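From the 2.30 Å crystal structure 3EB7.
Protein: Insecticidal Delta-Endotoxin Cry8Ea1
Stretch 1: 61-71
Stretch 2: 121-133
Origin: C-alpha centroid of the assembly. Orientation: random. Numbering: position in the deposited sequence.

Stretch 1 (61-71) QKIAEYARAKA
Stretch 2, residues 121-133: PSFRVTGYEVPLL

The contact joins the start of a helix with its lead-in to a looping segment of the same chain, and it is mainly a matter of packing: no direct hydrogen bond crosses between the stretches, and together they bury 511 Å². Stretch 1 arrives extended, with phi/psi of -124/156 at Q61, -113/132 at K62 and -76/136 at I63. A64, at -60/143, is the N-cap, and the helix runs from E65 past A71, its first turns marked by R68 N to A64 O at 2.9 Å and A69 N to E65 O at 2.8 Å. Stretch 2 enters at P121 already within a 3-10 segment, makes a type II turn from V125 to Y128, passes through helical angles at E129 to P131, and closes with a type I turn from V130 to L133, with L132 as the N-cap of the next helix.

Two anchor points set the register. I63 CA lies 6.4 Å from Y128 CA, and A71 CA lies 5.8 Å from S122 CA, so the two chains run in opposite senses along the contact.

The main bump is I63. Its CA-to-CB bond points sideways, yet chi1 m and chi2 t bring the end of the side chain nearer to stretch 2. There it fills a hollow lined by P131, L132 and Y128: I63 CG1 packs 3.6 Å from P131 CB, I63 CD1 reaches L132 CD2 at 3.8 Å, and I63 CG2 stands 4.5 Å from Y128 CD2. L132 meets it with chi1 m and chi2 t, and L132 N to Y128 O at 3.1 Å ties this wall together.

Y128 is the answering bump. With chi1 -56° and chi2 107°, its ring lies along the backbone just before the helix, with K62 O 3.6 Å from Y128 CE2 and I63 CA 3.9 Å from Y128 CD2. The small A64 side chain sits by the far end of the ring, A64 CB being 3.4 Å from Y128 OH and 3.8 Å from Y128 CZ. The turn that presents this tyrosine is closed by Y128 N to V125 O at 2.8 Å; G127, at 93/-9, occupies the turn position where a CB would jam against the preceding carbonyl O.

Farther along, the helix offers alanines, A67 and A71, to stretch 2. A67 points toward stretch 2 and sets its CB 4.3 Å from CG2 of V125, whose chi1 is t. A71 points sideways, with A71 CB at the edge of the F123 ring, 4.0 Å from F123 CE2, and 4.3 Å from S122 O. F123 also starts sideways, but with chi1 -44° and chi2 144° its end comes nearer. A water bridges the backbones here, donating to A67 O and to S122 O, each 2.9 Å from the water O. At the margin, K70, t at all four chi angles, passes S122 with K70 CE 4.1 Å from S122 OG.

The rule is one branched plug, one broad ring with an alanine CB at its hydroxyl, and two helix alanines, A67 and A71, against V125 and F123.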

# COMPACT_ATOMS: atom_id res chain seq x y z
N GLN A 61 -14.42 5.76 -18.88
CA GLN A 61 -14.21 6.93 -19.72
C GLN A 61 -13.11 6.61 -20.74
O GLN A 61 -12.28 5.73 -20.52
CB GLN A 61 -13.83 8.18 -18.92
CG GLN A 61 -14.77 8.54 -17.77
CD GLN A 61 -16.08 9.22 -18.20
OE1 GLN A 61 -17.00 9.37 -17.38
NE2 GLN A 61 -16.17 9.65 -19.46
N LYS A 62 -13.13 7.33 -21.85
CA LYS A 62 -12.22 7.09 -22.97
C LYS A 62 -11.33 8.31 -23.04
O LYS A 62 -11.83 9.42 -22.98
CB LYS A 62 -13.06 6.96 -24.26
CG LYS A 62 -12.51 6.02 -25.32
CD LYS A 62 -12.77 6.59 -26.73
CE LYS A 62 -11.71 6.08 -27.73
NZ LYS A 62 -11.22 7.14 -28.69
N ILE A 63 -10.01 8.11 -23.14
CA ILE A 63 -9.08 9.22 -23.33
C ILE A 63 -9.22 9.61 -24.80
O ILE A 63 -9.32 8.74 -25.64
CB ILE A 63 -7.59 8.86 -22.97
CG1 ILE A 63 -7.47 8.51 -21.46
CG2 ILE A 63 -6.64 10.03 -23.29
CD1 ILE A 63 -6.25 7.64 -21.09
N ALA A 64 -9.27 10.92 -25.08
CA ALA A 64 -9.33 11.40 -26.46
C ALA A 64 -8.08 10.92 -27.20
O ALA A 64 -6.98 10.84 -26.61
CB ALA A 64 -9.42 12.91 -26.49
N GLU A 65 -8.27 10.57 -28.48
CA GLU A 65 -7.23 10.03 -29.37
C GLU A 65 -5.97 10.89 -29.44
O GLU A 65 -4.84 10.38 -29.41
CB GLU A 65 -7.79 9.84 -30.80
CG GLU A 65 -6.71 9.39 -31.82
CD GLU A 65 -6.13 7.98 -31.53
OE1 GLU A 65 -5.04 7.66 -32.06
OE2 GLU A 65 -6.75 7.20 -30.79
N TYR A 66 -6.18 12.20 -29.53
CA TYR A 66 -5.09 13.12 -29.62
C TYR A 66 -4.23 13.00 -28.38
O TYR A 66 -3.00 12.91 -28.50
CB TYR A 66 -5.61 14.54 -29.76
CG TYR A 66 -4.52 15.54 -30.04
CD1 TYR A 66 -4.30 16.01 -31.35
CD2 TYR A 66 -3.70 16.03 -29.01
CE1 TYR A 66 -3.28 16.96 -31.63
CE2 TYR A 66 -2.68 16.97 -29.28
CZ TYR A 66 -2.48 17.42 -30.60
OH TYR A 66 -1.47 18.33 -30.85
N ALA A 67 -4.88 13.05 -27.20
CA ALA A 67 -4.18 12.95 -25.90
C ALA A 67 -3.49 11.58 -25.72
O ALA A 67 -2.37 11.51 -25.22
CB ALA A 67 -5.13 13.23 -24.73
N ARG A 68 -4.14 10.50 -26.15
CA ARG A 68 -3.52 9.18 -26.07
C ARG A 68 -2.28 9.08 -26.98
O ARG A 68 -1.19 8.66 -26.51
CB ARG A 68 -4.51 8.07 -26.42
CG ARG A 68 -3.87 6.67 -26.43
CD ARG A 68 -4.83 5.56 -26.91
NE ARG A 68 -6.23 5.84 -26.60
CZ ARG A 68 -6.86 5.43 -25.49
NH1 ARG A 68 -6.26 4.67 -24.57
NH2 ARG A 68 -8.14 5.77 -25.34
N ALA A 69 -2.46 9.46 -28.25
CA ALA A 69 -1.39 9.38 -29.27
C ALA A 69 -0.12 10.11 -28.84
O ALA A 69 0.98 9.56 -28.96
CB ALA A 69 -1.85 9.92 -30.61
N LYS A 70 -0.29 11.33 -28.33
CA LYS A 70 0.84 12.16 -27.89
C LYS A 70 1.59 11.59 -26.68
O LYS A 70 2.81 11.46 -26.72
CB LYS A 70 0.36 13.57 -27.61
CG LYS A 70 1.44 14.59 -27.54
CD LYS A 70 0.78 15.99 -27.48
CE LYS A 70 1.74 17.03 -26.87
NZ LYS A 70 1.21 18.43 -26.94
N ALA A 71 0.87 11.27 -25.61
CA ALA A 71 1.48 10.65 -24.42
C ALA A 71 2.25 9.36 -24.81
O ALA A 71 3.38 9.17 -24.41
CB ALA A 71 0.41 10.35 -23.38
N PRO A 121 2.98 17.48 -18.29
CA PRO A 121 1.63 18.03 -18.53
C PRO A 121 0.76 17.17 -19.44
O PRO A 121 -0.46 17.23 -19.34
CB PRO A 121 1.89 19.41 -19.14
CG PRO A 121 3.28 19.82 -18.65
CD PRO A 121 4.03 18.46 -18.67
N SER A 122 1.38 16.35 -20.28
CA SER A 122 0.67 15.38 -21.14
C SER A 122 0.01 14.25 -20.37
O SER A 122 -0.86 13.58 -20.92
CB SER A 122 1.61 14.74 -22.17
OG SER A 122 2.20 15.72 -23.00
N PHE A 123 0.45 14.00 -19.14
CA PHE A 123 -0.09 12.95 -18.29
C PHE A 123 -1.17 13.46 -17.31
O PHE A 123 -1.61 12.74 -16.39
CB PHE A 123 1.07 12.24 -17.57
CG PHE A 123 2.25 11.94 -18.48
CD1 PHE A 123 3.55 12.04 -17.99
CD2 PHE A 123 2.05 11.55 -19.83
CE1 PHE A 123 4.66 11.76 -18.82
CE2 PHE A 123 3.15 11.27 -20.67
CZ PHE A 123 4.45 11.38 -20.16
N ARG A 124 -1.61 14.70 -17.50
CA ARG A 124 -2.68 15.26 -16.69
C ARG A 124 -3.47 16.26 -17.52
O ARG A 124 -3.86 17.34 -17.03
CB ARG A 124 -2.14 15.93 -15.42
CG ARG A 124 -1.00 16.88 -15.68
CD ARG A 124 -0.84 17.87 -14.57
NE ARG A 124 0.40 18.65 -14.65
CZ ARG A 124 0.54 19.81 -15.30
NH1 ARG A 124 -0.48 20.36 -15.96
NH2 ARG A 124 1.72 20.40 -15.29
N VAL A 125 -3.71 15.88 -18.78
CA VAL A 125 -4.53 16.69 -19.69
C VAL A 125 -5.89 16.95 -19.04
O VAL A 125 -6.52 16.02 -18.48
CB VAL A 125 -4.69 16.03 -21.09
CG1 VAL A 125 -5.57 16.91 -22.03
CG2 VAL A 125 -3.33 15.76 -21.69
N THR A 126 -6.30 18.23 -19.10
CA THR A 126 -7.56 18.72 -18.50
C THR A 126 -8.73 17.90 -19.03
O THR A 126 -8.92 17.81 -20.22
CB THR A 126 -7.78 20.23 -18.82
OG1 THR A 126 -6.80 21.02 -18.16
CG2 THR A 126 -9.18 20.72 -18.37
N GLY A 127 -9.54 17.35 -18.12
CA GLY A 127 -10.63 16.43 -18.47
C GLY A 127 -10.26 14.95 -18.43
O GLY A 127 -11.15 14.12 -18.53
N TYR A 128 -8.96 14.64 -18.27
CA TYR A 128 -8.41 13.27 -18.37
C TYR A 128 -7.42 12.96 -17.27
O TYR A 128 -6.69 11.98 -17.34
CB TYR A 128 -7.75 13.03 -19.74
CG TYR A 128 -8.70 13.30 -20.90
CD1 TYR A 128 -8.57 14.43 -21.70
CD2 TYR A 128 -9.76 12.43 -21.16
CE1 TYR A 128 -9.45 14.70 -22.75
CE2 TYR A 128 -10.66 12.69 -22.19
CZ TYR A 128 -10.50 13.84 -22.97
OH TYR A 128 -11.38 14.08 -24.00
N GLU A 129 -7.39 13.78 -16.23
CA GLU A 129 -6.44 13.62 -15.16
C GLU A 129 -6.56 12.25 -14.50
O GLU A 129 -5.56 11.67 -14.11
CB GLU A 129 -6.64 14.72 -14.12
CG GLU A 129 -6.48 16.12 -14.66
CD GLU A 129 -7.79 16.77 -15.09
OE1 GLU A 129 -8.82 16.08 -15.33
OE2 GLU A 129 -7.77 18.01 -15.18
N VAL A 130 -7.79 11.76 -14.35
CA VAL A 130 -8.05 10.43 -13.78
C VAL A 130 -7.65 9.26 -14.73
O VAL A 130 -6.78 8.44 -14.39
CB VAL A 130 -9.52 10.28 -13.32
CG1 VAL A 130 -9.79 8.85 -12.78
CG2 VAL A 130 -9.91 11.38 -12.28
N PRO A 131 -8.26 9.18 -15.93
CA PRO A 131 -7.83 8.03 -16.74
C PRO A 131 -6.30 7.98 -16.99
O PRO A 131 -5.76 6.90 -17.24
CB PRO A 131 -8.61 8.21 -18.06
CG PRO A 131 -9.00 9.67 -18.07
CD PRO A 131 -9.23 10.03 -16.63
N LEU A 132 -5.62 9.12 -16.88
CA LEU A 132 -4.15 9.19 -17.06
C LEU A 132 -3.35 9.11 -15.75
O LEU A 132 -2.14 9.27 -15.78
CB LEU A 132 -3.75 10.46 -17.81
CG LEU A 132 -4.15 10.63 -19.29
CD1 LEU A 132 -4.07 12.14 -19.63
CD2 LEU A 132 -3.27 9.79 -20.27
N LEU A 133 -4.02 8.86 -14.63
CA LEU A 133 -3.38 8.90 -13.29
C LEU A 133 -2.33 7.83 -13.06
O LEU A 133 -1.25 8.14 -12.53
CB LEU A 133 -4.43 8.76 -12.20
CG LEU A 133 -4.41 9.64 -10.95
CD1 LEU A 133 -4.82 8.81 -9.74
CD2 LEU A 133 -3.14 10.44 -10.72
O HOH W 1 -1.46 13.85 -23.76